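Local coordinates for protein DNA alpha-glucosyltransferase (Enterobacteria phage T4, PDB 1XV5) that is a phage glycosyltransferase enzyme of the GT-B fold, built from two Rossmann-like domains, and holds uridine-5'-diphosphate in a pocket, at residues Asp136-His141 / Gly145-Val150; Ala226-Val231 / Ser356-Ile361; Leu79-Val84 / Asn95-Leu100; Trp27-Lys30 / Glu34-Leu37. One frame throughout, in Å; residues are numbered along the deposited sequence.

Contact 1 of 4, residues Asp136-His141 / Gly145-Val150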
loop_
_atom_site.group_PDB
_atom_site.type_symbol
_atom_site.label_atom_id
_atom_site.label_comp_id
_atom_site.label_asym_id
_atom_site.label_seq_id
_atom_site.Cartn_x
_atom_site.Cartn_y
_atom_site.Cartn_z
ATOM N N ASP A 136 -4.014 5.531 22.148
ATOM C CA ASP A 136 -5.366 5.556 22.687
ATOM C C ASP A 136 -6.246 4.780 21.715
ATOM O O ASP A 136 -7.336 4.328 22.064
ATOM C CB ASP A 136 -5.871 6.994 22.808
ATOM C CG ASP A 136 -5.081 7.801 23.815
ATOM O OD1 ASP A 136 -4.309 8.689 23.402
ATOM O OD2 ASP A 136 -5.228 7.537 25.027
ATOM N N VAL A 137 -5.753 4.637 20.487
ATOM C CA VAL A 137 -6.458 3.917 19.433
ATOM C C VAL A 137 -5.418 3.184 18.588
ATOM O O VAL A 137 -4.419 3.777 18.176
ATOM C CB VAL A 137 -7.238 4.881 18.509
ATOM C CG1 VAL A 137 -8.018 4.087 17.464
ATOM C CG2 VAL A 137 -8.185 5.753 19.331
ATOM N N ILE A 138 -5.659 1.903 18.329
ATOM C CA ILE A 138 -4.736 1.094 17.537
ATOM C C ILE A 138 -5.460 0.427 16.370
ATOM O O ILE A 138 -6.551 -0.116 16.547
ATOM C CB ILE A 138 -4.103 -0.012 18.400
ATOM C CG1 ILE A 138 -3.423 0.610 19.622
ATOM C CG2 ILE A 138 -3.101 -0.811 17.575
ATOM C CD1 ILE A 138 -2.982 -0.413 20.650
ATOM N N PHE A 139 -4.845 0.469 15.188
ATOM C CA PHE A 139 -5.414 -0.139 13.980
ATOM C C PHE A 139 -4.437 -1.125 13.334
ATOM O O PHE A 139 -3.220 -0.924 13.377
ATOM C CB PHE A 139 -5.724 0.913 12.910
ATOM C CG PHE A 139 -6.890 1.808 13.217
ATOM C CD1 PHE A 139 -6.684 3.095 13.704
ATOM C CD2 PHE A 139 -8.190 1.401 12.933
ATOM C CE1 PHE A 139 -7.756 3.967 13.896
ATOM C CE2 PHE A 139 -9.268 2.265 13.122
ATOM C CZ PHE A 139 -9.050 3.552 13.601
ATOM N N SER A 140 -4.978 -2.175 12.717
ATOM C CA SER A 140 -4.165 -3.163 12.007
ATOM C C SER A 140 -4.964 -3.666 10.806
ATOM O O SER A 140 -6.179 -3.495 10.750
ATOM C CB SER A 140 -3.801 -4.343 12.910
ATOM O OG SER A 140 -4.887 -5.238 13.057
ATOM N N HIS A 141 -4.280 -4.290 9.854
ATOM C CA HIS A 141 -4.930 -4.803 8.648
ATOM C C HIS A 141 -5.716 -6.097 8.859
ATOM O O HIS A 141 -6.558 -6.451 8.033
ATOM C CB HIS A 141 -3.894 -5.055 7.548
ATOM C CG HIS A 141 -3.402 -3.815 6.869
ATOM N ND1 HIS A 141 -4.218 -3.006 6.108
ATOM C CD2 HIS A 141 -2.165 -3.269 6.806
ATOM C CE1 HIS A 141 -3.503 -2.017 5.602
ATOM N NE2 HIS A 141 -2.254 -2.153 6.009
ATOM N N GLY A 145 -3.623 -11.201 11.972
ATOM C CA GLY A 145 -2.265 -10.931 11.534
ATOM C C GLY A 145 -1.235 -11.141 12.631
ATOM O O GLY A 145 -1.581 -11.358 13.791
ATOM N N ASP A 146 0.039 -11.069 12.261
ATOM C CA ASP A 146 1.122 -11.251 13.216
ATOM C C ASP A 146 1.128 -10.165 14.286
ATOM O O ASP A 146 1.442 -10.433 15.445
ATOM C CB ASP A 146 2.466 -11.282 12.480
ATOM C CG ASP A 146 2.657 -12.555 11.668
ATOM O OD1 ASP A 146 3.582 -12.601 10.832
ATOM O OD2 ASP A 146 1.886 -13.516 11.875
ATOM N N PHE A 147 0.782 -8.939 13.907
ATOM C CA PHE A 147 0.754 -7.843 14.872
ATOM C C PHE A 147 -0.209 -8.161 16.011
ATOM O O PHE A 147 0.135 -8.014 17.184
ATOM C CB PHE A 147 0.323 -6.539 14.194
ATOM C CG PHE A 147 0.181 -5.378 15.145
ATOM C CD1 PHE A 147 1.304 -4.750 15.677
ATOM C CD2 PHE A 147 -1.077 -4.928 15.524
ATOM C CE1 PHE A 147 1.175 -3.690 16.574
ATOM C CE2 PHE A 147 -1.219 -3.869 16.423
ATOM C CZ PHE A 147 -0.091 -3.249 16.949
ATOM N N ASN A 148 -1.414 -8.601 15.655
ATOM C CA ASN A 148 -2.446 -8.936 16.636
ATOM C C ASN A 148 -2.176 -10.221 17.417
ATOM O O ASN A 148 -2.277 -10.247 18.646
ATOM C CB ASN A 148 -3.814 -9.084 15.949
ATOM C CG ASN A 148 -4.452 -7.751 15.603
ATOM O OD1 ASN A 148 -3.845 -6.908 14.947
ATOM N ND2 ASN A 148 -5.700 -7.563 16.037
ATOM N N LYS A 149 -1.832 -11.284 16.697
ATOM C CA LYS A 149 -1.613 -12.589 17.310
ATOM C C LYS A 149 -0.237 -12.891 17.884
ATOM O O LYS A 149 -0.102 -13.774 18.730
ATOM C CB LYS A 149 -1.994 -13.685 16.312
ATOM C CG LYS A 149 -3.445 -13.618 15.846
ATOM C CD LYS A 149 -4.410 -13.731 17.021
ATOM C CE LYS A 149 -5.856 -13.717 16.557
ATOM N NZ LYS A 149 -6.802 -13.899 17.691
ATOM N N VAL A 150 0.787 -12.174 17.443
ATOM C CA VAL A 150 2.122 -12.439 17.955
ATOM C C VAL A 150 2.669 -11.324 18.841
ATOM O O VAL A 150 2.911 -11.537 20.028
ATOM C CB VAL A 150 3.117 -12.708 16.799
ATOM C CG1 VAL A 150 4.493 -13.030 17.358
ATOM C CG2 VAL A 150 2.617 -13.869 15.949
#
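Strand 137-140 and the first turn of helix 146-155 approach to 9.6 Å between the axes of their short segments, with directions 115° apart; Ser140 and Phe147 face each other, their CA atoms 7.4 Å apart. Gly145 is the N-cap residue of the helix, and a wider pi-type turn runs through 147-150. The strand sends Ile138 and Ser140, alternate residues, toward the helix, while Phe139 points the other way and stacks on Tyr113. On the helix, Phe147 has CG anti to its backbone N, a setting that carries the ring down to the sheet. Ile138 meets the rim of that ring: its CG2 methyl lies near the ring plane, 3.8 Å from Phe147 CE2. Ser140 CB comes to Phe147 CD2 at 3.8 Å, from an oblique direction. The polar link is made next door. Ser140 OG donates to OD1 of Asn148 at 2.7 Å, a short bond that meets the carbonyl at 127° and rises 29° out of its plane. The amide reaches the hydroxyl although the Asn148 CB sets off along the flank of the strand, and its side chain also rests on Val172. Ser142 O makes a weak second contact with the same hydroxyl, leaving the bond to Asn148 as the main one. Strand, short loop and helix are the opening half of a right-handed beta-alpha-beta crossover, completed by strand 172-174, in the N-terminal Rossmann-like domain of a GT-B enzyme.

Contact 2 of 4, residues Ala226-Val231 / Ser356-Ile361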
loop_
_atom_site.group_PDB
_atom_site.type_symbol
_atom_site.label_atom_id
_atom_site.label_comp_id
_atom_site.label_asym_id
_atom_site.label_seq_id
_atom_site.Cartn_x
_atom_site.Cartn_y
_atom_site.Cartn_z
ATOM N N ALA A 226 1.721 -14.960 -27.499
ATOM C CA ALA A 226 0.576 -14.348 -28.162
ATOM C C ALA A 226 0.899 -13.002 -28.808
ATOM O O ALA A 226 0.022 -12.363 -29.392
ATOM C CB ALA A 226 -0.574 -14.191 -27.163
ATOM N N GLY A 227 2.153 -12.570 -28.697
ATOM C CA GLY A 227 2.554 -11.305 -29.290
ATOM C C GLY A 227 2.276 -10.092 -28.425
ATOM O O GLY A 227 2.323 -8.954 -28.903
ATOM N N LYS A 228 1.995 -10.328 -27.148
ATOM C CA LYS A 228 1.706 -9.242 -26.217
ATOM C C LYS A 228 2.984 -8.747 -25.549
ATOM O O LYS A 228 4.032 -9.392 -25.633
ATOM C CB LYS A 228 0.724 -9.718 -25.147
ATOM C CG LYS A 228 -0.495 -10.439 -25.693
ATOM C CD LYS A 228 -1.349 -9.531 -26.553
ATOM C CE LYS A 228 -2.593 -10.262 -27.036
ATOM N NZ LYS A 228 -3.529 -9.345 -27.747
ATOM N N SER A 229 2.889 -7.604 -24.876
ATOM C CA SER A 229 4.040 -7.024 -24.197
ATOM C C SER A 229 3.814 -6.926 -22.698
ATOM O O SER A 229 2.694 -6.696 -22.241
ATOM C CB SER A 229 4.330 -5.623 -24.742
ATOM O OG SER A 229 4.534 -5.656 -26.141
ATOM N N THR A 230 4.887 -7.097 -21.938
ATOM C CA THR A 230 4.807 -7.010 -20.491
ATOM C C THR A 230 5.806 -6.017 -19.930
ATOM O O THR A 230 6.980 -6.010 -20.306
ATOM C CB THR A 230 5.055 -8.379 -19.826
ATOM O OG1 THR A 230 3.966 -9.257 -20.135
ATOM C CG2 THR A 230 5.169 -8.231 -18.312
ATOM N N VAL A 231 5.311 -5.169 -19.037
ATOM C CA VAL A 231 6.115 -4.166 -18.364
ATOM C C VAL A 231 5.863 -4.372 -16.878
ATOM O O VAL A 231 4.734 -4.646 -16.462
ATOM C CB VAL A 231 5.687 -2.730 -18.743
ATOM C CG1 VAL A 231 6.466 -1.717 -17.907
ATOM C CG2 VAL A 231 5.922 -2.489 -20.227
ATOM N N SER A 356 -7.399 -20.019 -18.796
ATOM C CA SER A 356 -8.703 -19.385 -18.645
ATOM C C SER A 356 -8.526 -17.888 -18.411
ATOM O O SER A 356 -9.299 -17.075 -18.915
ATOM C CB SER A 356 -9.460 -20.008 -17.470
ATOM O OG SER A 356 -10.710 -19.373 -17.281
ATOM N N THR A 357 -7.507 -17.533 -17.638
ATOM C CA THR A 357 -7.228 -16.133 -17.351
ATOM C C THR A 357 -6.896 -15.387 -18.640
ATOM O O THR A 357 -7.435 -14.315 -18.905
ATOM C CB THR A 357 -6.042 -15.992 -16.377
ATOM O OG1 THR A 357 -6.375 -16.611 -15.129
ATOM C CG2 THR A 357 -5.711 -14.524 -16.142
ATOM N N PHE A 358 -6.012 -15.955 -19.452
ATOM C CA PHE A 358 -5.643 -15.288 -20.692
ATOM C C PHE A 358 -6.807 -15.245 -21.680
ATOM O O PHE A 358 -6.928 -14.305 -22.458
ATOM C CB PHE A 358 -4.434 -15.968 -21.334
ATOM C CG PHE A 358 -3.919 -15.242 -22.539
ATOM C CD1 PHE A 358 -3.624 -13.881 -22.466
ATOM C CD2 PHE A 358 -3.746 -15.905 -23.751
ATOM C CE1 PHE A 358 -3.166 -13.190 -23.580
ATOM C CE2 PHE A 358 -3.288 -15.225 -24.874
ATOM C CZ PHE A 358 -2.997 -13.864 -24.789
ATOM N N GLU A 359 -7.667 -16.259 -21.645
ATOM C CA GLU A 359 -8.815 -16.284 -22.546
ATOM C C GLU A 359 -9.733 -15.101 -22.265
ATOM O O GLU A 359 -10.278 -14.494 -23.185
ATOM C CB GLU A 359 -9.581 -17.600 -22.402
ATOM C CG GLU A 359 -8.820 -18.795 -22.959
ATOM C CD GLU A 359 -8.554 -18.671 -24.452
ATOM O OE1 GLU A 359 -7.679 -19.397 -24.969
ATOM O OE2 GLU A 359 -9.225 -17.851 -25.115
ATOM N N ARG A 360 -9.889 -14.761 -20.990
ATOM C CA ARG A 360 -10.738 -13.639 -20.611
ATOM C C ARG A 360 -10.082 -12.339 -21.080
ATOM O O ARG A 360 -10.755 -11.427 -21.559
ATOM C CB ARG A 360 -10.944 -13.629 -19.093
ATOM C CG ARG A 360 -11.868 -12.522 -18.577
ATOM C CD ARG A 360 -13.244 -12.541 -19.248
ATOM N NE ARG A 360 -14.175 -11.637 -18.574
ATOM C CZ ARG A 360 -15.386 -11.323 -19.024
ATOM N NH1 ARG A 360 -15.834 -11.835 -20.163
ATOM N NH2 ARG A 360 -16.155 -10.494 -18.328
ATOM N N ILE A 361 -8.762 -12.268 -20.948
ATOM C CA ILE A 361 -8.015 -11.093 -21.376
ATOM C C ILE A 361 -8.186 -10.895 -22.882
ATOM O O ILE A 361 -8.401 -9.779 -23.353
ATOM C CB ILE A 361 -6.516 -11.248 -21.030
ATOM C CG1 ILE A 361 -6.337 -11.158 -19.513
ATOM C CG2 ILE A 361 -5.692 -10.186 -21.747
ATOM C CD1 ILE A 361 -4.915 -11.441 -19.035
#
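One methyl group, CB of Ala226, comes within 3.4 Å of CZ of Phe358, a close approach for two carbons, and this touch is the closest of a small contact between pieces of chain 125 residues apart. CE2 of the same ring is only slightly farther from the Ala226 methyl, at 3.7 Å, and the methyl meets the CZ-CE2 corner of the ring obliquely. The ring gets there because chi1 of Phe358, at -174°, swings it away from the backbone of helix 354-365 toward the loop ahead of strand 229-233. Lys228 adds a looser neighbour: its CE lies near the ring plane, at the edge, 4.3 Å from Phe358 CZ. The lysine lies alongside with its methylenes, and its ammonium goes on to Asn198 OD1, so the aromatic ring meets the aliphatic part of the chain. Between these two residues stands Gly227, the C-prime residue of the Schellman motif that ends helix 212-223. Its positive phi of 85° turns the chain from helix to strand, and Ala226 and Lys228 both project toward the phenylalanine from this turn. The strand belongs to the parallel sheet of the C-terminal Rossmann-like domain of the GT-B fold, and helix 354-365 follows strand 347-349, the outermost at one side of that sheet. Phe358 also packs on Leu223 in the last turn of helix 212-223.

Contact 3 of 4, residues Leu79-Val84 / Asn95-Leu100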
loop_
_atom_site.group_PDB
_atom_site.type_symbol
_atom_site.label_atom_id
_atom_site.label_comp_id
_atom_site.label_asym_id
_atom_site.label_seq_id
_atom_site.Cartn_x
_atom_site.Cartn_y
_atom_site.Cartn_z
ATOM N N LEU A 79 -2.746 12.905 17.334
ATOM C CA LEU A 79 -1.452 12.576 16.748
ATOM C C LEU A 79 -1.558 11.185 16.140
ATOM O O LEU A 79 -1.885 10.222 16.834
ATOM C CB LEU A 79 -0.353 12.579 17.814
ATOM C CG LEU A 79 1.018 12.097 17.327
ATOM C CD1 LEU A 79 1.552 13.044 16.266
ATOM C CD2 LEU A 79 1.983 12.021 18.504
ATOM N N ILE A 80 -1.287 11.085 14.846
ATOM C CA ILE A 80 -1.363 9.807 14.161
ATOM C C ILE A 80 0.030 9.328 13.794
ATOM O O ILE A 80 0.722 9.952 12.995
ATOM C CB ILE A 80 -2.224 9.915 12.889
ATOM C CG1 ILE A 80 -3.623 10.416 13.260
ATOM C CG2 ILE A 80 -2.309 8.553 12.201
ATOM C CD1 ILE A 80 -4.535 10.645 12.075
ATOM N N ILE A 81 0.442 8.221 14.398
ATOM C CA ILE A 81 1.757 7.662 14.137
ATOM C C ILE A 81 1.626 6.478 13.186
ATOM O O ILE A 81 1.111 5.420 13.557
ATOM C CB ILE A 81 2.423 7.217 15.447
ATOM C CG1 ILE A 81 2.456 8.398 16.423
ATOM C CG2 ILE A 81 3.835 6.721 15.171
ATOM C CD1 ILE A 81 3.131 8.094 17.751
ATOM N N ASN A 82 2.088 6.667 11.956
ATOM C CA ASN A 82 1.995 5.625 10.942
ATOM C C ASN A 82 3.233 4.752 10.781
ATOM O O ASN A 82 3.195 3.747 10.075
ATOM C CB ASN A 82 1.610 6.241 9.595
ATOM C CG ASN A 82 0.170 6.713 9.568
ATOM O OD1 ASN A 82 -0.723 6.025 10.057
ATOM N ND2 ASN A 82 -0.064 7.881 8.983
ATOM N N SER A 83 4.328 5.129 11.431
ATOM C CA SER A 83 5.550 4.339 11.362
ATOM C C SER A 83 6.500 4.743 12.483
ATOM O O SER A 83 6.418 5.857 13.003
ATOM C CB SER A 83 6.242 4.514 10.003
ATOM O OG SER A 83 6.652 5.853 9.792
ATOM N N VAL A 84 7.389 3.831 12.854
ATOM C CA VAL A 84 8.360 4.087 13.914
ATOM C C VAL A 84 9.774 3.888 13.363
ATOM O O VAL A 84 9.951 3.311 12.292
ATOM C CB VAL A 84 8.131 3.143 15.122
ATOM C CG1 VAL A 84 6.698 3.293 15.631
ATOM C CG2 VAL A 84 8.415 1.696 14.727
ATOM N N ASN A 95 16.305 6.970 20.836
ATOM C CA ASN A 95 16.201 7.500 22.191
ATOM C C ASN A 95 15.312 8.741 22.215
ATOM O O ASN A 95 14.438 8.875 23.074
ATOM C CB ASN A 95 17.591 7.840 22.737
ATOM C CG ASN A 95 18.428 6.603 23.016
ATOM O OD1 ASN A 95 19.627 6.697 23.287
ATOM N ND2 ASN A 95 17.797 5.434 22.961
ATOM N N ASN A 96 15.530 9.650 21.270
ATOM C CA ASN A 96 14.722 10.858 21.216
ATOM C C ASN A 96 13.289 10.541 20.810
ATOM O O ASN A 96 12.366 11.270 21.166
ATOM C CB ASN A 96 15.331 11.885 20.257
ATOM C CG ASN A 96 16.575 12.544 20.827
ATOM O OD1 ASN A 96 16.765 12.576 22.041
ATOM N ND2 ASN A 96 17.416 13.088 19.957
ATOM N N TYR A 97 13.098 9.456 20.063
ATOM C CA TYR A 97 11.751 9.079 19.662
ATOM C C TYR A 97 11.003 8.598 20.899
ATOM O O TYR A 97 9.844 8.950 21.113
ATOM C CB TYR A 97 11.771 7.972 18.603
ATOM C CG TYR A 97 10.392 7.423 18.313
ATOM C CD1 TYR A 97 10.008 6.168 18.780
ATOM C CD2 TYR A 97 9.447 8.188 17.630
ATOM C CE1 TYR A 97 8.713 5.688 18.578
ATOM C CE2 TYR A 97 8.147 7.719 17.425
ATOM C CZ TYR A 97 7.789 6.470 17.904
ATOM O OH TYR A 97 6.503 6.009 17.733
ATOM N N LYS A 98 11.677 7.800 21.721
ATOM C CA LYS A 98 11.064 7.295 22.941
ATOM C C LYS A 98 10.769 8.452 23.891
ATOM O O LYS A 98 9.758 8.438 24.592
ATOM C CB LYS A 98 11.979 6.277 23.626
ATOM C CG LYS A 98 12.160 4.986 22.844
ATOM C CD LYS A 98 12.940 3.957 23.648
ATOM C CE LYS A 98 13.074 2.648 22.883
ATOM N NZ LYS A 98 13.774 1.599 23.678
ATOM N N LYS A 99 11.650 9.451 23.909
ATOM C CA LYS A 99 11.452 10.609 24.774
ATOM C C LYS A 99 10.226 11.375 24.296
ATOM O O LYS A 99 9.448 11.895 25.101
ATOM C CB LYS A 99 12.673 11.536 24.749
ATOM C CG LYS A 99 12.610 12.615 25.821
ATOM C CD LYS A 99 13.599 13.748 25.595
ATOM C CE LYS A 99 15.037 13.290 25.599
ATOM N NZ LYS A 99 15.937 14.458 25.363
ATOM N N LEU A 100 10.059 11.447 22.979
ATOM C CA LEU A 100 8.913 12.133 22.395
ATOM C C LEU A 100 7.617 11.521 22.904
ATOM O O LEU A 100 6.707 12.232 23.328
ATOM C CB LEU A 100 8.940 12.027 20.869
ATOM C CG LEU A 100 9.616 13.134 20.066
ATOM C CD1 LEU A 100 9.536 12.793 18.581
ATOM C CD2 LEU A 100 8.927 14.464 20.340
#
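Segments 79-84 and 95-100 stay well apart as backbones, the nearest CA atoms being those of Val84, just past strand 78-83, and Tyr97 of helix 91-103 at 8.3 Å, and one long side chain spans the gap. Tyr97, its chi1 of 172° extending the side chain off the helix, points its ring to the strand, and the phenol end does the touching. Tyr97 OH lies 3.4 Å from CG1 of Val84 and 3.8 Å from CG2 of Ile81. Ile81 comes from the opposite direction to meet the oxygen, its CD1 standing 4.0 Å from Tyr97 OH, so both ends of the branched chain border it. Val84 instead comes in at a slant, oblique to the ring, and its CG1 also reaches Tyr97 CZ at 4.1 Å. This setting depends on the valine torsion, which puts CG1 anti to the carbonyl carbon (chi1 -56°). The strand and helix are the first two elements of a beta-alpha-beta unit that strand 109-114 completes, and they pack as layers of the N-terminal Rossmann-like domain of the GT-B fold. Within strand 78-83, backbone bonds join Ile81 to Val111 on one neighbour and Ile80 to Phe7 on the other. The hydroxyl, although methyl groups of Ile81 and Val84 lie beside it, has a hydrogen bond with Thr131 OG1, which satisfies it in this buried place and ties the helix to helix 128-134. Pro85 and Ala9, both in loops, also touch Tyr97.

Contact 4 of 4, residues Trp27-Lys30 / Glu34-Leu37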
loop_
_atom_site.group_PDB
_atom_site.type_symbol
_atom_site.label_atom_id
_atom_site.label_comp_id
_atom_site.label_asym_id
_atom_site.label_seq_id
_atom_site.Cartn_x
_atom_site.Cartn_y
_atom_site.Cartn_z
ATOM N N TRP A 27 -7.909 13.645 3.191
ATOM C CA TRP A 27 -9.251 13.447 3.725
ATOM C C TRP A 27 -9.540 14.426 4.863
ATOM O O TRP A 27 -10.591 15.058 4.885
ATOM C CB TRP A 27 -9.432 12.010 4.226
ATOM C CG TRP A 27 -10.832 11.740 4.710
ATOM C CD1 TRP A 27 -11.907 11.359 3.952
ATOM C CD2 TRP A 27 -11.320 11.899 6.046
ATOM N NE1 TRP A 27 -13.035 11.276 4.738
ATOM C CE2 TRP A 27 -12.701 11.601 6.027
ATOM C CE3 TRP A 27 -10.724 12.268 7.260
ATOM C CZ2 TRP A 27 -13.496 11.661 7.175
ATOM C CZ3 TRP A 27 -11.517 12.328 8.403
ATOM C CH2 TRP A 27 -12.888 12.025 8.350
ATOM N N PHE A 28 -8.605 14.557 5.802
ATOM C CA PHE A 28 -8.810 15.471 6.920
ATOM C C PHE A 28 -8.984 16.915 6.468
ATOM O O PHE A 28 -9.858 17.623 6.971
ATOM C CB PHE A 28 -7.660 15.372 7.929
ATOM C CG PHE A 28 -7.808 14.239 8.901
ATOM C CD1 PHE A 28 -7.116 13.048 8.714
ATOM C CD2 PHE A 28 -8.668 14.350 9.988
ATOM C CE1 PHE A 28 -7.278 11.983 9.598
ATOM C CE2 PHE A 28 -8.838 13.293 10.877
ATOM C CZ PHE A 28 -8.144 12.107 10.683
ATOM N N ILE A 29 -8.156 17.353 5.523
ATOM C CA ILE A 29 -8.248 18.718 5.010
ATOM C C ILE A 29 -9.570 18.892 4.271
ATOM O O ILE A 29 -10.248 19.906 4.416
ATOM C CB ILE A 29 -7.094 19.042 4.031
ATOM C CG1 ILE A 29 -5.762 19.064 4.782
ATOM C CG2 ILE A 29 -7.339 20.391 3.355
ATOM C CD1 ILE A 29 -4.563 19.377 3.897
ATOM N N LYS A 30 -9.928 17.889 3.481
ATOM C CA LYS A 30 -11.162 17.915 2.710
ATOM C C LYS A 30 -12.362 18.036 3.643
ATOM O O LYS A 30 -13.374 18.649 3.295
ATOM C CB LYS A 30 -11.270 16.632 1.880
ATOM C CG LYS A 30 -12.432 16.588 0.903
ATOM C CD LYS A 30 -12.336 15.343 0.027
ATOM C CE LYS A 30 -13.453 15.288 -1.000
ATOM N NZ LYS A 30 -14.791 15.250 -0.350
ATOM N N GLU A 34 -7.328 20.748 10.225
ATOM C CA GLU A 34 -5.997 21.273 9.942
ATOM C C GLU A 34 -5.012 20.123 10.074
ATOM O O GLU A 34 -5.092 19.340 11.022
ATOM C CB GLU A 34 -5.635 22.391 10.923
ATOM C CG GLU A 34 -6.386 23.687 10.672
ATOM C CD GLU A 34 -5.946 24.805 11.596
ATOM O OE1 GLU A 34 -6.362 25.961 11.370
ATOM O OE2 GLU A 34 -5.187 24.530 12.550
ATOM N N VAL A 35 -4.080 20.021 9.132
ATOM C CA VAL A 35 -3.120 18.927 9.158
ATOM C C VAL A 35 -1.659 19.304 8.949
ATOM O O VAL A 35 -1.330 20.151 8.122
ATOM C CB VAL A 35 -3.476 17.865 8.084
ATOM C CG1 VAL A 35 -2.496 16.703 8.142
ATOM C CG2 VAL A 35 -4.902 17.378 8.287
ATOM N N THR A 36 -0.787 18.664 9.720
ATOM C CA THR A 36 0.648 18.857 9.576
ATOM C C THR A 36 1.192 17.457 9.334
ATOM O O THR A 36 0.849 16.520 10.056
ATOM C CB THR A 36 1.304 19.447 10.846
ATOM O OG1 THR A 36 1.054 18.590 11.965
ATOM C CG2 THR A 36 0.766 20.838 11.126
ATOM N N LEU A 37 2.000 17.305 8.292
ATOM C CA LEU A 37 2.582 16.009 7.968
ATOM C C LEU A 37 4.058 16.094 8.308
ATOM O O LEU A 37 4.801 16.860 7.696
ATOM C CB LEU A 37 2.395 15.695 6.481
ATOM C CG LEU A 37 2.965 14.368 5.974
ATOM C CD1 LEU A 37 2.272 13.204 6.668
ATOM C CD2 LEU A 37 2.765 14.279 4.473
#
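This is an apolar helix-to-strand contact across a tight turn: the last turn of helix 17-30 folds back on the start of strand 34-40 in the N-terminal Rossmann-like domain. Three residues separate the segments, and the nearest CA atoms, those of Ile29 and Glu34, are 6.0 Å apart. Val35 is the centre of it. Its CG2 methyl, anti to the carbonyl carbon with CG1 anti to the backbone N (chi1 -178°), faces the helix and meets two side chains at once. Against Phe28 it touches the stem of the side chain, CB, at 3.4 Å, while the ring itself leads off toward Ile4 of strand 3-8. Against Ile29 the same CG2 lies 4.0 Å from CG1, and that chain crosses the valine at an angle from the more exposed flank. The Phe28 ring is held by its own neighbour as well: Trp27 CE3 sits 3.8 Å above its plane, over its centre, while CD1 of Phe28 lies in the plane of the Trp27 ring at its edge. Arg25, earlier in the helix, also touches Val35. Backbone bonds from Glu34 and Thr36 to Ile4 set the strand beside strand 3-8. Methyl and methylene groups meeting across the gap suggest that apolar packing, not directional side-chain bonds, fits helix to strand at this point.

From the N terminus, contact 4 comes first, closing the three-residue turn between helix 17-30 and strand 34-40. Contact 3 follows, closing the loop from strand 78-83 to helix 91-103, and contact 1 does the same for strand 137-140 and helix 146-155. The three follow in series, none enclosing or crossing another, and all reach the one parallel sheet of the N-terminal domain. Contacts 3 and 4 touch where Ile80 CD1 meets Phe28 CE1 at 3.9 Å. Contact 2 stands apart in the C-terminal domain, its centre about 38 Å from that of contact 1, and closes a far longer loop between 226-231 and 356-361.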